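Local coordinates for protein LRA-12 (Uncultured bacterium, PDB 5AEB) that hydrolyses beta-lactam antibiotics, carbapenems among them, as a class B3 metallo-beta-lactamase with two zinc ions in its active site, at residues 111-114 and 115-118; 160-163 and 164-167. All blocks are in the same frame, centred on the assembly; numbering follows the deposited sequence.

Interaction 1 of 2, residues 111-114 and 115-118; sequences ATVM and ADGG
Val113 and Gly118 meet where the short helix 111-115 runs out, in a Schellman motif that illustrates how a chain leaves a helix without abandoning its last carbonyls. Gly118 N reaches back to Val113 O at 2.9 Å, a bond somewhat bent at the hydrogen (143°). Inside that loop, Gly117 N donates to Met114 O over 3.3 Å, coming from above the carbonyl plane. Gly117 is the C-prime residue; its positive phi, 64°, suits glycine and reverses the chain. The preceding helical turn is regular, with Ala115 N on Ala111 O (2.9 Å) and Asp116 N on Thr112 O (3.0 Å).

Side chains pack against this frame. The CG1 methyl of Val113, set anti to its own backbone N, rests 3.6 Å from Gly118 CA. The carboxylate of Asp116 folds back beside the carbonyls of Thr112 and Val113, because CG sits between backbone N and carbonyl carbon (chi1 63°). OD1 is thereby brought 2.9 Å from Val113 O, an approach of two acceptors that would be costly by itself. The N-H of Gly118 probably eases it, since it also makes a weak bond to OD1. The CG2 methyl of Thr112 stands 4.1 Å from Asp116 OD2, and OD2 is held by the hydroxyl of Ser120, which should help to set the turn of the carboxylate. The nearby carbonyls would tend to raise the pKa of the Asp116 carboxylate, while the two donors offset this.

Further out, Met114 lays its side chain on Leu104 and Ala106 of strand 103-107, seating the helix on the sheet, while Gly117 exchanges backbone bonds with Met130 and Phe131, and Asp116 O accepts from Ser129 OG.

Interaction 2 of 2, residues 160-163 and 164-167; sequences GHTK and GSCS. With ZN (zinc ion), chain D.
The loop carrying His161, a ligand of the first zinc site, is bent into a type I beta turn in which Thr162 and Ser165 hold each other at two points. The stronger link uses a side chain: Thr162 N points almost straight at Ser165 OG, 2.9 Å away with an angle of 166° at the hydrogen. The turn's own bond, Ser165 N to Thr162 O, is straight but long and weak at 3.4 Å. That carbonyl is approached from the other direction along the chain too, by Gly160 N at 2.7 Å. Ser165 OG is doubly engaged, since it also bonds His158 O and so ties the turn to the residue just past strand 151-157.

In the metallo-beta-lactamase fold the metals lie at the edge of the two sheets, and the loop joining strands 151-157 and 166-173 places His161, just ahead of the turn, at that edge. CG of His161 stands anti to the backbone N (chi1 -173°), which carries the imidazole away from the turn until NE2 binds zinc at 1.8 Å. Gln84 and His86 are the other protein ligands, and a water 1.9 Å from the zinc completes the four. The far nitrogen, ND1, makes a weak bond to Thr188 O that would steady the ring's rotation.

Thr162 OG1 packs 3.1 Å from Ser165 CB, while its polar partner is Asp110 OD2; the other oxygen of that carboxylate receives a weak bond from Gly164 N. Lys163 extends away from the turn, and its NZ donates to Ser200 O.

Overall arrangement
Interaction 1 comes first along the chain and interaction 2 follows, with strands 138-140, 145-148 and 151-157 between them. They belong to different layers: 111-118 ends a helix that follows strand 103-107 of the seven-stranded sheet, whereas 160-167 leads into strand 166-173 of the five-stranded one. Their centres lie 13 Å apart and their nearest atoms about 6 Å, without touching. Two residues relate them. Asp110, directly before helix 111-115, bonds the turn of interaction 2, and His86 shares a zinc with His161 while lying about 6 Å from Val113 between side chains. Interaction 2 supplies a zinc ligand; the helix end of interaction 1 stands further back, the Val113 side chain about 10 Å from a zinc.

Interaction 1 of 2, residues 111-114 and 115-118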
ATOM      1  N   ALA A 111      12.639  -5.965   3.530  1.00 21.09           N
ATOM      2  CA  ALA A 111      13.069  -5.729   4.923  1.00 21.22           C
ATOM      3  C   ALA A 111      14.345  -4.919   4.944  1.00 21.73           C
ATOM      4  O   ALA A 111      14.450  -3.961   5.712  1.00 21.33           O
ATOM      5  CB  ALA A 111      13.258  -7.036   5.677  1.00 21.75           C
ATOM      6  N   THR A 112      15.275  -5.298   4.065  1.00 22.50           N
ATOM      7  CA  THR A 112      16.575  -4.642   3.916  1.00 23.86           C
ATOM      8  C   THR A 112      16.459  -3.190   3.449  1.00 23.83           C
ATOM      9  O   THR A 112      17.028  -2.285   4.087  1.00 24.28           O
ATOM     10  CB  THR A 112      17.504  -5.443   2.965  1.00 24.87           C
ATOM     11  OG1 THR A 112      17.709  -6.741   3.527  1.00 25.40           O
ATOM     12  CG2 THR A 112      18.903  -4.785   2.844  1.00 25.94           C
ATOM     13  N   VAL A 113      15.750  -2.962   2.347  1.00 23.46           N
ATOM     14  CA  VAL A 113      15.532  -1.605   1.877  1.00 23.82           C
ATOM     15  C   VAL A 113      14.908  -0.768   3.004  1.00 23.26           C
ATOM     16  O   VAL A 113      15.284   0.375   3.200  1.00 23.31           O
ATOM     17  CB  VAL A 113      14.652  -1.575   0.614  1.00 24.11           C
ATOM     18  CG1 VAL A 113      14.219  -0.158   0.292  1.00 24.42           C
ATOM     19  CG2 VAL A 113      15.411  -2.157  -0.573  1.00 25.42           C
ATOM     20  N   MET A 114      13.990  -1.366   3.769  1.00 22.71           N
ATOM     21  CA  MET A 114      13.310  -0.637   4.840  1.00 22.81           C
ATOM     22  C   MET A 114      14.264  -0.257   5.963  1.00 22.68           C
ATOM     23  O   MET A 114      14.226   0.869   6.450  1.00 22.25           O
ATOM     24  CB  MET A 114      12.141  -1.441   5.409  1.00 22.79           C
ATOM     25  CG  MET A 114      10.894  -1.341   4.565  1.00 23.30           C
ATOM     26  SD  MET A 114       9.597  -2.503   5.051  1.00 25.86           S
ATOM     27  CE  MET A 114       9.033  -1.826   6.617  1.00 23.59           C
ATOM     28  N   ALA A 115      15.106  -1.210   6.348  1.00 23.15           N
ATOM     29  CA  ALA A 115      16.106  -1.018   7.382  1.00 23.84           C
ATOM     30  C   ALA A 115      17.158   0.038   6.988  1.00 24.83           C
ATOM     31  O   ALA A 115      17.743   0.684   7.870  1.00 25.64           O
ATOM     32  CB  ALA A 115      16.758  -2.354   7.732  1.00 23.84           C
ATOM     33  N   ASP A 116      17.398   0.241   5.690  1.00 25.41           N
ATOM     34  CA  ASP A 116      18.341   1.321   5.283  1.00 26.93           C
ATOM     35  C   ASP A 116      17.690   2.561   4.675  1.00 26.66           C
ATOM     36  O   ASP A 116      18.378   3.394   4.089  1.00 27.49           O
ATOM     37  CB  ASP A 116      19.477   0.819   4.373  1.00 28.15           C
ATOM     38  CG  ASP A 116      18.972   0.278   3.041  1.00 28.85           C
ATOM     39  OD1 ASP A 116      18.038   0.874   2.415  1.00 28.78           O
ATOM     40  OD2 ASP A 116      19.522  -0.765   2.606  1.00 30.14           O
ATOM     41  N   GLY A 117      16.374   2.680   4.807  1.00 25.86           N
ATOM     42  CA  GLY A 117      15.685   3.863   4.298  1.00 26.11           C
ATOM     43  C   GLY A 117      15.741   4.068   2.786  1.00 26.85           C
ATOM     44  O   GLY A 117      15.589   5.205   2.304  1.00 27.33           O
ATOM     45  N   GLY A 118      15.946   2.987   2.032  1.00 27.22           N
ATOM     46  CA  GLY A 118      15.877   3.047   0.562  1.00 28.40           C
ATOM     47  C   GLY A 118      17.219   3.245  -0.131  1.00 30.54           C
ATOM     48  O   GLY A 118      17.284   3.318  -1.355  1.00 31.34           O
TER

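Interaction 2 of 2, residues 160-163 and 164-167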
ATOM      1  N   GLY A 160       8.283  -6.851  -7.809  1.00 20.14           N
ATOM      2  CA  GLY A 160       8.652  -6.279  -9.102  1.00 20.37           C
ATOM      3  C   GLY A 160       8.769  -4.794  -8.937  1.00 20.34           C
ATOM      4  O   GLY A 160       9.850  -4.249  -9.116  1.00 20.80           O
ATOM      5  N   HIS A 161       7.649  -4.144  -8.598  1.00 19.94           N
ATOM      6  CA  HIS A 161       7.667  -2.716  -8.228  1.00 20.07           C
ATOM      7  C   HIS A 161       8.749  -2.498  -7.192  1.00 20.38           C
ATOM      8  O   HIS A 161       9.570  -1.569  -7.333  1.00 20.91           O
ATOM      9  CB  HIS A 161       6.331  -2.218  -7.707  1.00 19.71           C
ATOM     10  CG  HIS A 161       6.287  -0.703  -7.473  1.00 20.07           C
ATOM     11  ND1 HIS A 161       6.053   0.176  -8.458  1.00 20.46           N
ATOM     12  CD2 HIS A 161       6.482   0.056  -6.314  1.00 20.28           C
ATOM     13  CE1 HIS A 161       6.094   1.426  -7.975  1.00 20.93           C
ATOM     14  NE2 HIS A 161       6.346   1.355  -6.651  1.00 20.82           N
ATOM     15  N   THR A 162       8.744  -3.335  -6.145  1.00 20.21           N
ATOM     16  CA  THR A 162       9.867  -3.448  -5.237  1.00 20.68           C
ATOM     17  C   THR A 162      10.155  -4.940  -5.101  1.00 20.74           C
ATOM     18  O   THR A 162       9.354  -5.787  -5.539  1.00 20.38           O
ATOM     19  CB  THR A 162       9.668  -2.740  -3.855  1.00 20.76           C
ATOM     20  OG1 THR A 162       8.610  -3.367  -3.104  1.00 20.26           O
ATOM     21  CG2 THR A 162       9.364  -1.300  -4.027  1.00 20.91           C
ATOM     22  N   LYS A 163      11.305  -5.277  -4.532  1.00 21.38           N
ATOM     23  CA  LYS A 163      11.631  -6.693  -4.338  1.00 21.70           C
ATOM     24  C   LYS A 163      10.619  -7.368  -3.375  1.00 21.34           C
ATOM     25  O   LYS A 163      10.448  -8.576  -3.429  1.00 21.68           O
ATOM     26  CB  LYS A 163      13.057  -6.857  -3.821  1.00 22.98           C
ATOM     27  CG  LYS A 163      14.110  -6.244  -4.729  1.00 24.17           C
ATOM     28  CD  LYS A 163      15.512  -6.590  -4.240  1.00 25.78           C
ATOM     29  CE  LYS A 163      16.557  -5.765  -4.995  1.00 26.91           C
ATOM     30  NZ  LYS A 163      17.761  -6.598  -5.286  1.00 28.47           N
ATOM     31  N   GLY A 164       9.996  -6.587  -2.485  1.00 21.01           N
ATOM     32  CA  GLY A 164       9.019  -7.126  -1.548  1.00 20.73           C
ATOM     33  C   GLY A 164       7.638  -6.492  -1.655  1.00 19.99           C
ATOM     34  O   GLY A 164       6.868  -6.527  -0.701  1.00 19.82           O
ATOM     35  N   SER A 165       7.302  -5.883  -2.781  1.00 19.67           N
ATOM     36  CA  SER A 165       5.972  -5.286  -2.852  1.00 19.16           C
ATOM     37  C   SER A 165       4.904  -6.393  -2.753  1.00 18.89           C
ATOM     38  O   SER A 165       5.140  -7.567  -3.126  1.00 19.08           O
ATOM     39  CB  SER A 165       5.785  -4.341  -4.053  1.00 19.08           C
ATOM     40  OG  SER A 165       6.394  -4.824  -5.234  1.00 19.24           O
ATOM     41  N   CYS A 166       3.740  -6.018  -2.229  1.00 18.60           N
ATOM     42  CA  CYS A 166       2.761  -7.018  -1.808  1.00 18.50           C
ATOM     43  C   CYS A 166       1.364  -6.432  -1.741  1.00 18.21           C
ATOM     44  O   CYS A 166       1.181  -5.217  -1.689  1.00 18.16           O
ATOM     45  CB  CYS A 166       3.153  -7.588  -0.425  1.00 18.80           C
ATOM     46  SG  CYS A 166       3.217  -6.296   0.844  1.00 18.87           S
ATOM     47  N   SER A 167       0.379  -7.314  -1.742  1.00 18.19           N
ATOM     48  CA  SER A 167      -1.004  -6.917  -1.603  1.00 18.06           C
ATOM     49  C   SER A 167      -1.561  -7.648  -0.358  1.00 18.19           C
ATOM     50  O   SER A 167      -0.939  -8.606   0.135  1.00 18.43           O
ATOM     51  CB  SER A 167      -1.756  -7.342  -2.865  1.00 18.12           C
ATOM     52  OG  SER A 167      -1.267  -6.643  -4.005  1.00 18.11           O
TER
HETATM   53 ZN    ZN D1308       6.654   2.700  -5.545  0.70  4.35          ZN
HETATM   54  O   HOH W   1       5.683   4.292  -5.337  1.00  2.00           O